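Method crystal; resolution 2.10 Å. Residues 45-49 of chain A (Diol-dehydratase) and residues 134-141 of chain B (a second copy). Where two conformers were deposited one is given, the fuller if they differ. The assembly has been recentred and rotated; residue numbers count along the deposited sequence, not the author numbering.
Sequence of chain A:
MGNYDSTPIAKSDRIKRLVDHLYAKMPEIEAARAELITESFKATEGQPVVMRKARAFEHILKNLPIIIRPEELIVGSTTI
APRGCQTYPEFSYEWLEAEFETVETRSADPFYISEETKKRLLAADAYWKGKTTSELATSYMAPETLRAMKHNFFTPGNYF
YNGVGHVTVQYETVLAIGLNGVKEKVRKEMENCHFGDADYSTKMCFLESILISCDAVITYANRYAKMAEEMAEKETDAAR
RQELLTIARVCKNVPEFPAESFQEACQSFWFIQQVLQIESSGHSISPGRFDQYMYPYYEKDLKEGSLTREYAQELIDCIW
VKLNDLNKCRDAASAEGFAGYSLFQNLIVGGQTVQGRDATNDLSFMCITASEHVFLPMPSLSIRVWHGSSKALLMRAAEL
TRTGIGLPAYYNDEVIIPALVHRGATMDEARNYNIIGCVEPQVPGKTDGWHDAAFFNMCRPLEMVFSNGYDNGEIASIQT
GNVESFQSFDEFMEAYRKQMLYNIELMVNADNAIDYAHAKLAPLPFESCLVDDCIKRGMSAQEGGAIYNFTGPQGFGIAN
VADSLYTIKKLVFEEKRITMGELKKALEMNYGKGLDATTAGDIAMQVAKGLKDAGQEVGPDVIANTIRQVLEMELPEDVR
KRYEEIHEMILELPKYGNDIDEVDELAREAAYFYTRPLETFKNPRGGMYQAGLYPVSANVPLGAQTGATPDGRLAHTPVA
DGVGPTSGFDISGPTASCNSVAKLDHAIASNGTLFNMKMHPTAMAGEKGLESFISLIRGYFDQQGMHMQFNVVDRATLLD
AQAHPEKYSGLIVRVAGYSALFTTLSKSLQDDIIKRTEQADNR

Chain A 45-49: EGQPV
Chain B, residues 134-141: SELATSYM

Chain B supplies a helical stretch, 134-139, that begins earlier in the chain, and chain A lays an irregular loop against it, with A:Pro48 as N-cap of its own helix. B:Ser134 (chi1 p) is out of reach; its O accepts from B:Thr138 N at 3.0 Å. B:Glu135 (m, t, chi3 100°) points its CB toward A:Gly46, the point of closest backbone approach: A:Gly46 CA lies 5.3 Å from B:Leu136 CA. A CB on A:Gly46 would sit 3.6 Å from B:Glu135 CB, and phi/psi of 101/-14 by itself calls for glycine. From there A:Gly46 O reaches B:Leu136 CA at 3.3 Å, a CA-H...O contact with 133° at the hydrogen; no conventional hydrogen bond joins the stretches. B:Leu136 (t, p) starts sideways, yet its tip comes nearer, CD1 lying 3.9 Å from A:Pro48 CG. B:Ala137 faces away and B:Thr138 (m) makes no contact. One turn on from B:Glu135, B:Ser139 (m) points toward the loop, its CB 3.6 Å from A:Pro48 CD. B:Tyr140 (chi1 -89°, chi2 -43°) offers a ring face to the C-gamma-exo proline: A:Pro48 CG stands 3.9 Å from the ring centroid, 24° off the normal. A water 3.1 Å from B:Tyr140 OH accepts weakly from A:Val49 N at 3.4 Å. The rule: shape and apolar packing around one proline, with a glycine whose own backbone angles call for it at the closest CA-CA approach.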

ATOM      1  N   GLU A  45       3.569 -12.999  -9.449  1.00 15.98           N
ATOM      2  CA  GLU A  45       2.388 -12.142  -9.554  1.00 19.37           C
ATOM      3  C   GLU A  45       1.335 -12.611  -8.570  1.00 20.82           C
ATOM      4  O   GLU A  45       1.099 -13.808  -8.433  1.00 21.80           O
ATOM      5  CB  GLU A  45       1.831 -12.140 -10.985  1.00 21.59           C
ATOM      6  CG  GLU A  45       2.716 -11.358 -11.949  1.00 23.23           C
ATOM      7  CD  GLU A  45       2.261 -11.419 -13.392  1.00 31.99           C
ATOM      8  OE1 GLU A  45       1.300 -12.152 -13.711  1.00 36.29           O
ATOM      9  OE2 GLU A  45       2.863 -10.707 -14.212  1.00 29.59           O
ATOM     10  N   GLY A  46       0.744 -11.672  -7.846  1.00 20.72           N
ATOM     11  CA  GLY A  46      -0.296 -12.005  -6.889  1.00 19.90           C
ATOM     12  C   GLY A  46       0.202 -12.044  -5.462  1.00 21.14           C
ATOM     13  O   GLY A  46      -0.592 -12.060  -4.530  1.00 25.50           O
ATOM     14  N   GLN A  47       1.518 -12.067  -5.284  1.00 19.99           N
ATOM     15  CA  GLN A  47       2.109 -12.082  -3.952  1.00 16.25           C
ATOM     16  C   GLN A  47       2.380 -10.658  -3.448  1.00 16.40           C
ATOM     17  O   GLN A  47       2.400  -9.724  -4.240  1.00 17.02           O
ATOM     18  CB  GLN A  47       3.394 -12.901  -3.967  1.00 16.92           C
ATOM     19  CG  GLN A  47       3.162 -14.395  -4.164  1.00 19.57           C
ATOM     20  CD  GLN A  47       4.469 -15.171  -4.210  1.00 20.04           C
ATOM     21  OE1 GLN A  47       5.310 -15.037  -3.320  1.00 27.44           O
ATOM     22  NE2 GLN A  47       4.650 -15.971  -5.254  1.00 17.25           N
ATOM     23  N   PRO A  48       2.576 -10.488  -2.127  1.00 16.40           N
ATOM     24  CA  PRO A  48       2.838  -9.133  -1.630  1.00 14.53           C
ATOM     25  C   PRO A  48       4.122  -8.569  -2.229  1.00 19.09           C
ATOM     26  O   PRO A  48       5.073  -9.323  -2.454  1.00 16.16           O
ATOM     27  CB  PRO A  48       2.988  -9.328  -0.117  1.00 14.73           C
ATOM     28  CG  PRO A  48       2.353 -10.649   0.173  1.00 16.14           C
ATOM     29  CD  PRO A  48       2.603 -11.478  -1.036  1.00 15.57           C
ATOM     30  N   VAL A  49       4.132  -7.264  -2.466  1.00 18.19           N
ATOM     31  CA  VAL A  49       5.250  -6.584  -3.104  1.00 16.81           C
ATOM     32  C   VAL A  49       6.601  -6.926  -2.470  1.00 13.97           C
ATOM     33  O   VAL A  49       7.550  -7.256  -3.169  1.00 15.92           O
ATOM     34  CB  VAL A  49       5.080  -5.053  -3.054  1.00 20.68           C
ATOM     35  CG1 VAL A  49       6.212  -4.393  -3.808  1.00 20.05           C
ATOM     36  CG2 VAL A  49       3.742  -4.639  -3.648  1.00 31.29           C
TER
ATOM     37  N   SER B 134      -8.220 -12.175  -3.909  1.00 12.13           N
ATOM     38  CA  SER B 134      -8.202 -13.498  -3.305  1.00 11.65           C
ATOM     39  C   SER B 134      -6.786 -14.083  -3.293  1.00 13.25           C
ATOM     40  O   SER B 134      -6.387 -14.708  -2.318  1.00 12.93           O
ATOM     41  CB  SER B 134      -9.173 -14.453  -4.017  1.00 12.98           C
ATOM     42  OG  SER B 134      -8.845 -14.622  -5.375  1.00 14.50           O
ATOM     43  N   GLU B 135      -6.026 -13.854  -4.359  1.00 13.84           N
ATOM     44  CA  GLU B 135      -4.650 -14.363  -4.423  1.00 15.54           C
ATOM     45  C   GLU B 135      -3.721 -13.651  -3.432  1.00 14.43           C
ATOM     46  O   GLU B 135      -2.915 -14.292  -2.773  1.00 14.11           O
ATOM     47  CB  GLU B 135      -4.092 -14.233  -5.844  1.00 14.13           C
ATOM     48  CG  GLU B 135      -4.662 -15.255  -6.820  1.00 19.52           C
ATOM     49  CD  GLU B 135      -4.361 -14.903  -8.272  1.00 23.87           C
ATOM     50  OE1 GLU B 135      -3.422 -15.482  -8.843  1.00 28.91           O
ATOM     51  OE2 GLU B 135      -5.042 -14.025  -8.828  1.00 22.01           O
ATOM     52  N   LEU B 136      -3.828 -12.332  -3.332  1.00 12.14           N
ATOM     53  CA  LEU B 136      -3.042 -11.606  -2.337  1.00 12.81           C
ATOM     54  C   LEU B 136      -3.426 -12.034  -0.916  1.00 12.55           C
ATOM     55  O   LEU B 136      -2.562 -12.233  -0.073  1.00 13.42           O
ATOM     56  CB  LEU B 136      -3.213 -10.093  -2.506  1.00 10.79           C
ATOM     57  CG  LEU B 136      -2.403  -9.224  -1.540  1.00 15.12           C
ATOM     58  CD1 LEU B 136      -0.909  -9.547  -1.665  1.00 11.95           C
ATOM     59  CD2 LEU B 136      -2.651  -7.732  -1.793  1.00 11.69           C
ATOM     60  N   ALA B 137      -4.725 -12.170  -0.651  1.00 13.84           N
ATOM     61  CA  ALA B 137      -5.179 -12.654   0.652  1.00 14.07           C
ATOM     62  C   ALA B 137      -4.527 -13.996   1.016  1.00 13.94           C
ATOM     63  O   ALA B 137      -4.034 -14.190   2.132  1.00 12.23           O
ATOM     64  CB  ALA B 137      -6.712 -12.791   0.672  1.00 10.79           C
ATOM     65  N   THR B 138      -4.545 -14.925   0.072  1.00 12.89           N
ATOM     66  CA  THR B 138      -3.986 -16.249   0.306  1.00 13.07           C
ATOM     67  C   THR B 138      -2.514 -16.160   0.741  1.00 14.20           C
ATOM     68  O   THR B 138      -2.112 -16.805   1.704  1.00 13.05           O
ATOM     69  CB  THR B 138      -4.101 -17.142  -0.944  1.00 14.52           C
ATOM     70  OG1 THR B 138      -5.481 -17.384  -1.237  1.00 15.81           O
ATOM     71  CG2 THR B 138      -3.377 -18.480  -0.732  1.00 16.57           C
ATOM     72  N   SER B 139      -1.734 -15.341   0.042  0.53 13.76           N
ATOM     73  CA  SER B 139      -0.313 -15.192   0.346  0.53 15.64           C
ATOM     74  C   SER B 139      -0.096 -14.595   1.734  0.53 15.92           C
ATOM     75  O   SER B 139       0.940 -14.805   2.341  0.53 16.28           O
ATOM     76  CB  SER B 139       0.378 -14.323  -0.712  0.53 15.36           C
ATOM     77  OG  SER B 139       0.215 -14.876  -2.003  0.53 14.05           O
ATOM     78  N   TYR B 140      -1.084 -13.864   2.242  1.00 13.74           N
ATOM     79  CA  TYR B 140      -0.946 -13.233   3.554  1.00 16.16           C
ATOM     80  C   TYR B 140      -1.407 -14.125   4.722  1.00 18.84           C
ATOM     81  O   TYR B 140      -1.329 -13.714   5.871  1.00 16.51           O
ATOM     82  CB  TYR B 140      -1.722 -11.915   3.591  1.00 10.92           C
ATOM     83  CG  TYR B 140      -0.951 -10.686   3.159  1.00 14.75           C
ATOM     84  CD1 TYR B 140       0.372 -10.470   3.566  1.00 12.93           C
ATOM     85  CD2 TYR B 140      -1.562  -9.716   2.375  1.00 14.28           C
ATOM     86  CE1 TYR B 140       1.051  -9.314   3.187  1.00 14.43           C
ATOM     87  CE2 TYR B 140      -0.891  -8.578   1.986  1.00 13.84           C
ATOM     88  CZ  TYR B 140       0.404  -8.372   2.390  1.00 15.10           C
ATOM     89  OH  TYR B 140       1.025  -7.206   1.993  1.00 17.43           O
ATOM     90  N   MET B 141      -1.894 -15.328   4.430  1.00 14.84           N
ATOM     91  CA  MET B 141      -2.376 -16.224   5.478  1.00 15.69           C
ATOM     92  C   MET B 141      -1.279 -17.157   5.998  1.00 15.96           C
ATOM     93  O   MET B 141      -0.535 -17.715   5.215  1.00 13.78           O
ATOM     94  CB  MET B 141      -3.546 -17.065   4.966  1.00 15.63           C
ATOM     95  CG  MET B 141      -4.745 -16.250   4.557  1.00 13.54           C
ATOM     96  SD  MET B 141      -6.102 -17.258   3.959  1.00 18.39           S
ATOM     97  CE  MET B 141      -7.239 -15.978   3.424  1.00 15.94           C
TER
HETATM   98  O   HOH W   1       1.677  -5.741  -0.657  1.00 21.52           O